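Local coordinates for esterase D (Lactobacillus rhamnosus, PDB 3DKR), which probably hydrolyses carboxylic esters, as an alpha/beta hydrolase that works through a catalytic triad, at residues L100-I105 against S125-G130; A107-E112 against A173-A178. All blocks are in the same frame, centred on the assembly; numbering follows the deposited sequence.

Contact 1: residues L100-I105 against S125-G130. With ACT (acetate ion), chain B.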
ATOM      1  N   LEU A 100      -0.259  -1.644  -0.221  1.00 13.75           N
ATOM      2  CA  LEU A 100       0.576  -2.590   0.537  1.00 14.23           C
ATOM      3  C   LEU A 100       0.552  -2.188   2.022  1.00 14.46           C
ATOM      4  O   LEU A 100      -0.464  -1.647   2.470  1.00 14.01           O
ATOM      5  CB  LEU A 100       1.985  -2.689  -0.067  1.00 14.59           C
ATOM      6  CG  LEU A 100       1.988  -3.624  -1.285  1.00 15.18           C
ATOM      7  CD1 LEU A 100       3.135  -3.298  -2.258  1.00 15.90           C
ATOM      8  CD2 LEU A 100       2.049  -5.082  -0.839  1.00 17.05           C
ATOM      9  N   SER A 101       1.564  -2.501   2.837  1.00 14.50           N
ATOM     10  CA  SER A 101       1.394  -2.195   4.280  1.00 14.75           C
ATOM     11  C   SER A 101       1.228  -0.687   4.508  1.00 14.83           C
ATOM     12  O   SER A 101       0.252  -0.245   5.123  1.00 15.32           O
ATOM     13  CB  SER A 101       2.513  -2.766   5.159  1.00 14.97           C
ATOM     14  OG  SER A 101       2.508  -4.182   5.199  1.00 15.71           O
ATOM     15  N   LEU A 102       2.158   0.097   3.988  1.00 14.29           N
ATOM     16  CA  LEU A 102       2.095   1.547   4.137  1.00 14.14           C
ATOM     17  C   LEU A 102       0.909   2.116   3.359  1.00 14.34           C
ATOM     18  O   LEU A 102       0.035   2.769   3.931  1.00 14.42           O
ATOM     19  CB  LEU A 102       3.408   2.192   3.677  1.00 14.99           C
ATOM     20  CG  LEU A 102       3.412   3.715   3.739  1.00 14.57           C
ATOM     21  CD1 LEU A 102       3.376   4.246   5.182  1.00 16.12           C
ATOM     22  CD2 LEU A 102       4.630   4.244   2.984  1.00 16.70           C
ATOM     23  N   GLY A 103       0.872   1.858   2.052  1.00 13.82           N
ATOM     24  CA  GLY A 103      -0.223   2.340   1.209  1.00 13.97           C
ATOM     25  C   GLY A 103      -1.575   1.913   1.755  1.00 13.65           C
ATOM     26  O   GLY A 103      -2.559   2.647   1.628  1.00 15.03           O
ATOM     27  N   GLY A 104      -1.625   0.720   2.348  1.00 14.28           N
ATOM     28  CA  GLY A 104      -2.876   0.168   2.901  1.00 14.71           C
ATOM     29  C   GLY A 104      -3.419   0.920   4.107  1.00 14.78           C
ATOM     30  O   GLY A 104      -4.623   0.937   4.339  1.00 15.11           O
ATOM     31  N   ILE A 105      -2.539   1.543   4.885  1.00 14.52           N
ATOM     32  CA  ILE A 105      -2.977   2.406   5.983  1.00 14.60           C
ATOM     33  C   ILE A 105      -3.800   3.532   5.365  1.00 14.63           C
ATOM     34  O   ILE A 105      -4.891   3.841   5.842  1.00 15.53           O
ATOM     35  CB  ILE A 105      -1.777   3.008   6.759  1.00 13.95           C
ATOM     36  CG1 ILE A 105      -1.030   1.909   7.512  1.00 14.84           C
ATOM     37  CG2 ILE A 105      -2.231   4.105   7.766  1.00 14.24           C
ATOM     38  CD1 ILE A 105       0.385   2.351   7.933  1.00 16.04           C
ATOM     39  N   SER A 125      -0.830  -6.361   5.931  1.00 15.06           N
ATOM     40  CA  SER A 125      -1.256  -5.741   7.193  1.00 15.63           C
ATOM     41  C   SER A 125      -0.628  -4.379   7.414  1.00 15.44           C
ATOM     42  O   SER A 125       0.439  -4.086   6.887  1.00 15.96           O
ATOM     43  CB  SER A 125      -0.892  -6.661   8.343  1.00 15.73           C
ATOM     44  OG  SER A 125      -1.675  -7.835   8.285  1.00 17.90           O
ATOM     45  N   PRO A 126      -1.295  -3.524   8.201  1.00 15.37           N
ATOM     46  CA  PRO A 126      -0.724  -2.211   8.452  1.00 15.46           C
ATOM     47  C   PRO A 126       0.545  -2.268   9.286  1.00 15.69           C
ATOM     48  O   PRO A 126       0.847  -3.292   9.904  1.00 15.76           O
ATOM     49  CB  PRO A 126      -1.846  -1.486   9.215  1.00 16.45           C
ATOM     50  CG  PRO A 126      -2.643  -2.566   9.845  1.00 16.25           C
ATOM     51  CD  PRO A 126      -2.577  -3.723   8.906  1.00 16.21           C
ATOM     52  N   ILE A 127       1.248  -1.137   9.302  1.00 16.06           N
ATOM     53  CA  ILE A 127       2.429  -0.926  10.116  1.00 16.19           C
ATOM     54  C   ILE A 127       1.945  -0.385  11.445  1.00 16.69           C
ATOM     55  O   ILE A 127       1.552   0.782  11.528  1.00 16.82           O
ATOM     56  CB  ILE A 127       3.375   0.075   9.422  1.00 15.83           C
ATOM     57  CG1 ILE A 127       3.827  -0.481   8.066  1.00 16.07           C
ATOM     58  CG2 ILE A 127       4.582   0.395  10.304  1.00 15.75           C
ATOM     59  CD1 ILE A 127       4.557   0.504   7.199  1.00 16.81           C
ATOM     60  N   LEU A 128       1.957  -1.249  12.459  1.00 16.79           N
ATOM     61  CA  LEU A 128       1.482  -0.915  13.815  1.00 16.70           C
ATOM     62  C   LEU A 128       2.562  -1.171  14.867  1.00 17.72           C
ATOM     63  O   LEU A 128       3.449  -2.005  14.676  1.00 17.59           O
ATOM     64  CB  LEU A 128       0.217  -1.722  14.146  1.00 16.81           C
ATOM     65  CG  LEU A 128      -1.041  -1.238  13.426  1.00 16.59           C
ATOM     66  CD1 LEU A 128      -2.161  -2.254  13.581  1.00 18.38           C
ATOM     67  CD2 LEU A 128      -1.519   0.120  13.938  1.00 17.72           C
ATOM     68  N   PRO A 129       2.483  -0.472  16.006  1.00 17.56           N
ATOM     69  CA  PRO A 129       3.601  -0.544  16.953  1.00 17.95           C
ATOM     70  C   PRO A 129       3.831  -1.954  17.470  1.00 18.48           C
ATOM     71  O   PRO A 129       2.881  -2.632  17.881  1.00 19.06           O
ATOM     72  CB  PRO A 129       3.200   0.426  18.069  1.00 17.61           C
ATOM     73  CG  PRO A 129       1.715   0.605  17.919  1.00 17.48           C
ATOM     74  CD  PRO A 129       1.414   0.433  16.468  1.00 17.82           C
ATOM     75  N   GLY A 130       5.086  -2.395  17.386  1.00 18.78           N
ATOM     76  CA  GLY A 130       5.518  -3.680  17.905  1.00 19.13           C
ATOM     77  C   GLY A 130       5.293  -4.868  16.994  1.00 19.45           C
ATOM     78  O   GLY A 130       5.657  -5.992  17.354  1.00 20.20           O
TER
HETATM   79  C   ACT B 245       5.122  -2.080   2.991  1.00 16.17           C
HETATM   80  O   ACT B 245       4.723  -0.883   3.114  1.00 15.32           O
HETATM   81  OXT ACT B 245       4.361  -2.927   2.442  1.00 16.25           O
HETATM   82  CH3 ACT B 245       6.481  -2.506   3.473  1.00 16.79           C
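Ser101 OG donates to Ser125 O over 2.7 Å, with the donor in the plane of that carbonyl and a C=O...OG angle of 160°. OG is anti to the carbonyl carbon (chi1 -67°), which points it at the loop 125-130; a weak hydrogen bond to Ser124 OG adds a second hold. An acetate ion, probably from the crystallisation liquor, bridges two successive amides at the start of helix 101-113: Ser101 N binds its OXT and Leu102 N its O, the latter over 2.9 Å at 158°. The ion is also hydrogen-bonded to His226 NE2 and Tyr31 N, and the Leu102 and Tyr31 amides probably resemble an oxyanion hole. The rest of the contact is mainly apolar packing, in which the buried Ile127 N finds no hydrogen-bond partner. Ile127 sets CG1 against Ser101 CB (3.9 Å) and its terminal CD1 near Leu102 CB (4.1 Å), while Ile105 touches Pro126 CB with CG1 and Ile127 CB with CD1 (4.0 Å), the two isoleucines crossing at about a right angle. An alanine in place of Ser101 would probably leave Ser125 O without its hydroxyl donor and the predicted triad without its nucleophile. At the nucleophile elbow between strand 94-99 and helix 101-113, a hydroxyl directed at Ser125 O is consistent with a resting rotamer, from which it would probably have to swing to attack an ester.

Contact 2: residues A107-E112 against A173-A178; sequences AMKALE and ATTVAA
Glu112 CG lies anti to its carbonyl carbon (chi1 -66°) and Val176 CG1 anti to its backbone N (chi1 175°), turning the two side chains to each other across the helices. Beyond CG the glutamate chain is extended and carries its carboxylate over to helix 155-178, where the two side chains approach at a slant. OE2 comes within 2.6 Å of Val176 O, the backbone carbonyl oxygen, and lies 3.6 Å from Val176 CG1. The other oxygen, OE1, rests 3.7 Å from that same methyl. The second branch of the valine, CG2, faces Lys109, whose aliphatic stem passes over it with CB at 3.7 Å and CD at 3.8 Å. Val176 thus sits between an acidic and a basic side chain of helix 101-113, the helix that follows the nucleophile strand in the alpha/beta hydrolase fold, and it joins that helix to the C-terminal part of helix 155-178. The two short axes come within 9.6 Å at a crossing angle of 40°. Met108 touches the same methyl as Glu112, its CB 4.0 Å from Val176 CG1, before the bent chain turns away towards Thr187 of strand 187-192. Lys109 makes a cation-pi contact with Trp78, which engages its charged end, and Asp179, Leu180 and Val183 of the following loop pack around the Glu112 side chain.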
ATOM      1  N   ALA A 107      -5.178   3.575   2.305  1.00 14.35           N
ATOM      2  CA  ALA A 107      -6.379   3.017   1.659  1.00 14.50           C
ATOM      3  C   ALA A 107      -7.514   2.888   2.651  1.00 14.81           C
ATOM      4  O   ALA A 107      -8.657   3.241   2.359  1.00 15.24           O
ATOM      5  CB  ALA A 107      -6.095   1.657   1.031  1.00 13.98           C
ATOM      6  N   MET A 108      -7.196   2.399   3.846  1.00 14.63           N
ATOM      7  CA  MET A 108      -8.221   2.232   4.871  1.00 15.26           C
ATOM      8  C   MET A 108      -8.699   3.592   5.358  1.00 15.16           C
ATOM      9  O   MET A 108      -9.903   3.775   5.566  1.00 15.83           O
ATOM     10  CB  MET A 108      -7.729   1.348   6.012  1.00 15.75           C
ATOM     11  CG  MET A 108      -7.459  -0.102   5.607  1.00 15.84           C
ATOM     12  SD  MET A 108      -8.797  -0.931   4.688  1.00 16.14           S
ATOM     13  CE  MET A 108     -10.204  -0.595   5.759  1.00 17.65           C
ATOM     14  N   LYS A 109      -7.797   4.557   5.537  1.00 15.06           N
ATOM     15  CA  LYS A 109      -8.223   5.881   5.988  1.00 14.82           C
ATOM     16  C   LYS A 109      -9.099   6.553   4.920  1.00 15.06           C
ATOM     17  O   LYS A 109     -10.040   7.285   5.242  1.00 15.71           O
ATOM     18  CB  LYS A 109      -7.040   6.771   6.367  1.00 15.07           C
ATOM     19  CG  LYS A 109      -7.437   7.978   7.193  1.00 16.45           C
ATOM     20  CD  LYS A 109      -6.236   8.822   7.568  1.00 17.57           C
ATOM     21  CE  LYS A 109      -6.622  10.005   8.447  1.00 18.84           C
ATOM     22  NZ  LYS A 109      -6.891   9.617   9.865  1.00 18.14           N
ATOM     23  N   ALA A 110      -8.802   6.274   3.649  1.00 14.63           N
ATOM     24  CA  ALA A 110      -9.644   6.727   2.542  1.00 15.23           C
ATOM     25  C   ALA A 110     -11.060   6.163   2.647  1.00 15.93           C
ATOM     26  O   ALA A 110     -12.042   6.910   2.559  1.00 16.82           O
ATOM     27  CB  ALA A 110      -9.001   6.342   1.209  1.00 15.39           C
ATOM     28  N   LEU A 111     -11.177   4.854   2.860  1.00 15.76           N
ATOM     29  CA  LEU A 111     -12.506   4.240   3.019  1.00 15.96           C
ATOM     30  C   LEU A 111     -13.263   4.875   4.200  1.00 16.71           C
ATOM     31  O   LEU A 111     -14.483   5.103   4.128  1.00 17.10           O
ATOM     32  CB  LEU A 111     -12.412   2.725   3.186  1.00 16.79           C
ATOM     33  CG  LEU A 111     -11.880   1.963   1.971  1.00 16.67           C
ATOM     34  CD1 LEU A 111     -11.759   0.478   2.273  1.00 18.31           C
ATOM     35  CD2 LEU A 111     -12.753   2.198   0.752  1.00 19.01           C
ATOM     36  N   GLU A 112     -12.539   5.152   5.278  1.00 16.31           N
ATOM     37  CA  GLU A 112     -13.137   5.736   6.485  1.00 16.12           C
ATOM     38  C   GLU A 112     -13.609   7.183   6.306  1.00 16.78           C
ATOM     39  O   GLU A 112     -14.600   7.589   6.918  1.00 18.11           O
ATOM     40  CB  GLU A 112     -12.115   5.734   7.623  1.00 16.14           C
ATOM     41  CG  GLU A 112     -11.701   4.364   8.137  1.00 15.77           C
ATOM     42  CD  GLU A 112     -10.458   4.386   9.060  1.00 15.75           C
ATOM     43  OE1 GLU A 112      -9.798   5.445   9.197  1.00 17.53           O
ATOM     44  OE2 GLU A 112     -10.178   3.315   9.664  1.00 16.86           O
ATOM     45  N   ALA A 173      -1.042   5.176  11.983  1.00 15.75           N
ATOM     46  CA  ALA A 173      -1.764   3.917  11.797  1.00 14.90           C
ATOM     47  C   ALA A 173      -2.700   3.577  12.971  1.00 15.06           C
ATOM     48  O   ALA A 173      -3.789   3.022  12.765  1.00 16.11           O
ATOM     49  CB  ALA A 173      -0.771   2.767  11.546  1.00 15.12           C
ATOM     50  N   THR A 174      -2.293   3.886  14.205  1.00 14.97           N
ATOM     51  CA  THR A 174      -3.184   3.604  15.334  1.00 15.22           C
ATOM     52  C   THR A 174      -4.472   4.418  15.235  1.00 15.92           C
ATOM     53  O   THR A 174      -5.548   3.942  15.589  1.00 16.53           O
ATOM     54  CB  THR A 174      -2.518   3.847  16.725  1.00 15.45           C
ATOM     55  OG1 THR A 174      -2.120   5.210  16.875  1.00 15.63           O
ATOM     56  CG2 THR A 174      -1.313   2.898  16.941  1.00 15.73           C
ATOM     57  N   THR A 175      -4.380   5.635  14.720  1.00 16.49           N
ATOM     58  CA  THR A 175      -5.581   6.464  14.575  1.00 16.86           C
ATOM     59  C   THR A 175      -6.498   5.880  13.504  1.00 17.07           C
ATOM     60  O   THR A 175      -7.716   5.779  13.693  1.00 18.18           O
ATOM     61  CB  THR A 175      -5.207   7.887  14.245  1.00 17.71           C
ATOM     62  OG1 THR A 175      -4.456   8.414  15.353  1.00 18.74           O
ATOM     63  CG2 THR A 175      -6.453   8.738  13.978  1.00 18.15           C
ATOM     64  N   VAL A 176      -5.911   5.467  12.385  1.00 16.04           N
ATOM     65  CA  VAL A 176      -6.675   4.767  11.361  1.00 16.20           C
ATOM     66  C   VAL A 176      -7.336   3.513  11.925  1.00 16.63           C
ATOM     67  O   VAL A 176      -8.519   3.266  11.677  1.00 17.28           O
ATOM     68  CB  VAL A 176      -5.791   4.429  10.127  1.00 16.30           C
ATOM     69  CG1 VAL A 176      -6.580   3.583   9.113  1.00 17.48           C
ATOM     70  CG2 VAL A 176      -5.280   5.703   9.480  1.00 15.43           C
ATOM     71  N   ALA A 177      -6.624   2.752  12.751  1.00 16.35           N
ATOM     72  CA  ALA A 177      -7.189   1.537  13.321  1.00 16.70           C
ATOM     73  C   ALA A 177      -8.389   1.855  14.210  1.00 16.83           C
ATOM     74  O   ALA A 177      -9.385   1.139  14.169  1.00 16.85           O
ATOM     75  CB  ALA A 177      -6.156   0.758  14.092  1.00 16.93           C
ATOM     76  N   ALA A 178      -8.289   2.935  14.987  1.00 17.04           N
ATOM     77  CA  ALA A 178      -9.371   3.339  15.911  1.00 17.90           C
ATOM     78  C   ALA A 178     -10.640   3.764  15.170  1.00 18.64           C
ATOM     79  O   ALA A 178     -11.727   3.773  15.758  1.00 19.73           O
ATOM     80  CB  ALA A 178      -8.899   4.449  16.817  1.00 18.67           C
TER

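Overall arrangement
Contacts 1 and 2 share helix 101-113: its first turn carries the predicted nucleophile in contact 1, and its later turns meet helix 155-178 in contact 2. Their centres are about 10 Å apart, and they touch directly. Ile105 O approaches Val176 CG1 at 3.7 Å, while the loop 125-130 reaches the other helix where Leu128 CD2 packs on Ala173 CB at 3.6 Å. Helix 155-178 therefore lies against both the helix and the loop of contact 1. The side chain of Ser101 is about 3 Å from that of His226 and about 5 Å from that of Asp195, whereas Met108 of contact 2 is about 10 Å from Ser101, side chain to side chain.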